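Local coordinates for pheromome Binding Protein (Epiphyas postvittana, PDB 6VQ5), which probably binds hydrophobic odorants such as pheromones and carries them in solution, at residues Lys20-Leu25 with Ser56-Leu61. Residues are numbered along the deposited sequence; the frame is centred on the assembly and turned at random.
Sequences KKELNL and SKKLEL
K58 and E22 make the single side-chain bridge between 56-61 and 20-25, two segments that each carry the C-terminal end of a helix. Along 56-61, S56 comes first; its OG bonds back to the carbonyl of I52 one turn earlier, a habit that lets a serine sit comfortably inside a helix. K57 follows on the exposed side, where a long charged chain can reach into solvent. K58 then points toward the other helix. The backbones are far apart here, with 11.7 Å between the CA atoms of E22 and K58, and two long side chains arriving from opposite directions close the distance. The lysine runs straight out to CE and bends only at its last torsion (chi4 -66°), which turns the ammonium onto the carboxylate: NZ donates to OE2 of E22 over 2.8 Å. It approaches from above the carboxylate plane, 43° out of it, with CE of K58 3.3 Å from the same OE2 of E22. E18, one turn earlier on helix 13-23, also pairs with this ammonium, so two acids share one charge, and the aliphatic part of the lysine rests on V15 and C19. This is the all-helical PBP/GOBP fold, in which the disulfide C19-C54 ties the same two helices covalently; E22 also touches C54. A methionine in place of K58 would probably leave the carboxylates of E22 and E18 without their shared cation. L59 leaves the helical path and packs its side chain on V15 and on L76 of helix 70-79. E60, with positive phi, is the C-prime residue of a Schellman motif, in which N of L61 reaches O of S56 at 2.8 Å and N of E60 bonds to O of K57; its exposed position suits a charged side chain. N24 ends helix 13-23 likewise. L61, a branched aliphatic residue, packs on A73 and L76.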
loop_
_atom_site.group_PDB
_atom_site.type_symbol
_atom_site.label_atom_id
_atom_site.label_comp_id
_atom_site.label_asym_id
_atom_site.label_seq_id
_atom_site.Cartn_x
_atom_site.Cartn_y
_atom_site.Cartn_z
ATOM N N LYS A 20 1.790 9.641 -10.758
ATOM C CA LYS A 20 3.049 9.652 -11.551
ATOM C C LYS A 20 3.259 11.090 -12.056
ATOM O O LYS A 20 4.373 11.618 -11.937
ATOM C CB LYS A 20 3.003 8.587 -12.657
ATOM C CG LYS A 20 4.353 8.051 -13.105
ATOM C CD LYS A 20 4.394 7.541 -14.542
ATOM C CE LYS A 20 3.347 6.490 -14.851
ATOM N NZ LYS A 20 3.447 5.998 -16.248
ATOM N N LYS A 21 2.206 11.721 -12.563
ATOM C CA LYS A 21 2.263 13.107 -13.123
ATOM C C LYS A 21 2.438 14.166 -12.000
ATOM O O LYS A 21 3.399 14.997 -12.082
ATOM C CB LYS A 21 0.992 13.418 -13.909
ATOM C CG LYS A 21 0.896 12.769 -15.283
ATOM C CD LYS A 21 -0.313 13.278 -16.056
ATOM C CE LYS A 21 -0.776 12.321 -17.135
ATOM N NZ LYS A 21 -1.746 12.968 -18.060
ATOM N N GLU A 22 1.587 14.102 -10.972
ATOM C CA GLU A 22 1.655 14.965 -9.762
ATOM C C GLU A 22 3.060 14.964 -9.136
ATOM O O GLU A 22 3.508 16.068 -8.780
ATOM C CB GLU A 22 0.637 14.514 -8.715
ATOM C CG GLU A 22 -0.789 14.637 -9.194
ATOM C CD GLU A 22 -1.827 14.518 -8.095
ATOM O OE1 GLU A 22 -1.433 14.286 -6.924
ATOM O OE2 GLU A 22 -3.030 14.649 -8.416
ATOM N N LEU A 23 3.710 13.794 -8.981
ATOM C CA LEU A 23 4.988 13.631 -8.229
ATOM C C LEU A 23 6.191 13.573 -9.175
ATOM O O LEU A 23 7.316 13.528 -8.670
ATOM C CB LEU A 23 4.914 12.360 -7.383
ATOM C CG LEU A 23 3.942 12.400 -6.207
ATOM C CD1 LEU A 23 3.834 11.032 -5.546
ATOM C CD2 LEU A 23 4.396 13.418 -5.189
ATOM N N ASN A 24 5.957 13.545 -10.486
ATOM C CA ASN A 24 7.009 13.578 -11.540
ATOM C C ASN A 24 7.924 12.352 -11.425
ATOM O O ASN A 24 9.162 12.519 -11.484
ATOM C CB ASN A 24 7.833 14.865 -11.499
ATOM C CG ASN A 24 8.372 15.211 -12.871
ATOM O OD1 ASN A 24 7.591 15.360 -13.807
ATOM N ND2 ASN A 24 9.686 15.320 -13.015
ATOM N N LEU A 25 7.319 11.165 -11.312
ATOM C CA LEU A 25 8.014 9.865 -11.186
ATOM C C LEU A 25 8.369 9.341 -12.578
ATOM O O LEU A 25 7.579 9.571 -13.504
ATOM C CB LEU A 25 7.081 8.909 -10.444
ATOM C CG LEU A 25 6.647 9.335 -9.034
ATOM C CD1 LEU A 25 5.725 8.284 -8.418
ATOM C CD2 LEU A 25 7.851 9.578 -8.121
ATOM N N SER A 56 -2.971 6.273 -1.902
ATOM C CA SER A 56 -3.790 5.989 -0.690
ATOM C C SER A 56 -4.801 7.126 -0.465
ATOM O O SER A 56 -6.000 6.838 -0.309
ATOM C CB SER A 56 -2.906 5.742 0.527
ATOM O OG SER A 56 -2.155 4.537 0.383
ATOM N N LYS A 57 -4.342 8.376 -0.519
ATOM C CA LYS A 57 -5.195 9.588 -0.402
ATOM C C LYS A 57 -6.289 9.577 -1.477
ATOM O O LYS A 57 -7.468 9.757 -1.124
ATOM C CB LYS A 57 -4.331 10.845 -0.516
ATOM C CG LYS A 57 -3.611 11.217 0.771
ATOM C CD LYS A 57 -2.494 12.215 0.587
ATOM C CE LYS A 57 -1.995 12.760 1.909
ATOM N NZ LYS A 57 -0.865 13.700 1.724
ATOM N N LYS A 58 -5.911 9.375 -2.739
ATOM C CA LYS A 58 -6.843 9.383 -3.895
ATOM C C LYS A 58 -7.863 8.249 -3.778
ATOM O O LYS A 58 -8.972 8.425 -4.310
ATOM C CB LYS A 58 -6.072 9.274 -5.208
ATOM C CG LYS A 58 -5.331 10.540 -5.611
ATOM C CD LYS A 58 -4.576 10.383 -6.910
ATOM C CE LYS A 58 -3.884 11.656 -7.346
ATOM N NZ LYS A 58 -4.854 12.716 -7.677
ATOM N N LEU A 59 -7.526 7.137 -3.121
ATOM C CA LEU A 59 -8.491 6.030 -2.873
ATOM C C LEU A 59 -9.146 6.208 -1.501
ATOM O O LEU A 59 -9.893 5.305 -1.100
ATOM C CB LEU A 59 -7.768 4.685 -2.977
ATOM C CG LEU A 59 -7.141 4.386 -4.339
ATOM C CD1 LEU A 59 -6.319 3.109 -4.282
ATOM C CD2 LEU A 59 -8.209 4.293 -5.421
ATOM N N GLU A 60 -8.887 7.336 -0.828
ATOM C CA GLU A 60 -9.501 7.721 0.473
ATOM C C GLU A 60 -9.240 6.602 1.482
ATOM O O GLU A 60 -10.154 6.264 2.263
ATOM C CB GLU A 60 -11.007 7.968 0.338
ATOM C CG GLU A 60 -11.409 8.819 -0.851
ATOM C CD GLU A 60 -12.780 8.437 -1.387
ATOM O OE1 GLU A 60 -13.734 8.398 -0.578
ATOM O OE2 GLU A 60 -12.879 8.140 -2.598
ATOM N N LEU A 61 -8.031 6.053 1.438
ATOM C CA LEU A 61 -7.546 4.979 2.337
ATOM C C LEU A 61 -6.945 5.643 3.581
ATOM O O LEU A 61 -6.994 5.023 4.652
ATOM C CB LEU A 61 -6.527 4.136 1.561
ATOM C CG LEU A 61 -5.840 3.011 2.334
ATOM C CD1 LEU A 61 -6.860 2.074 2.970
ATOM C CD2 LEU A 61 -4.893 2.238 1.426
#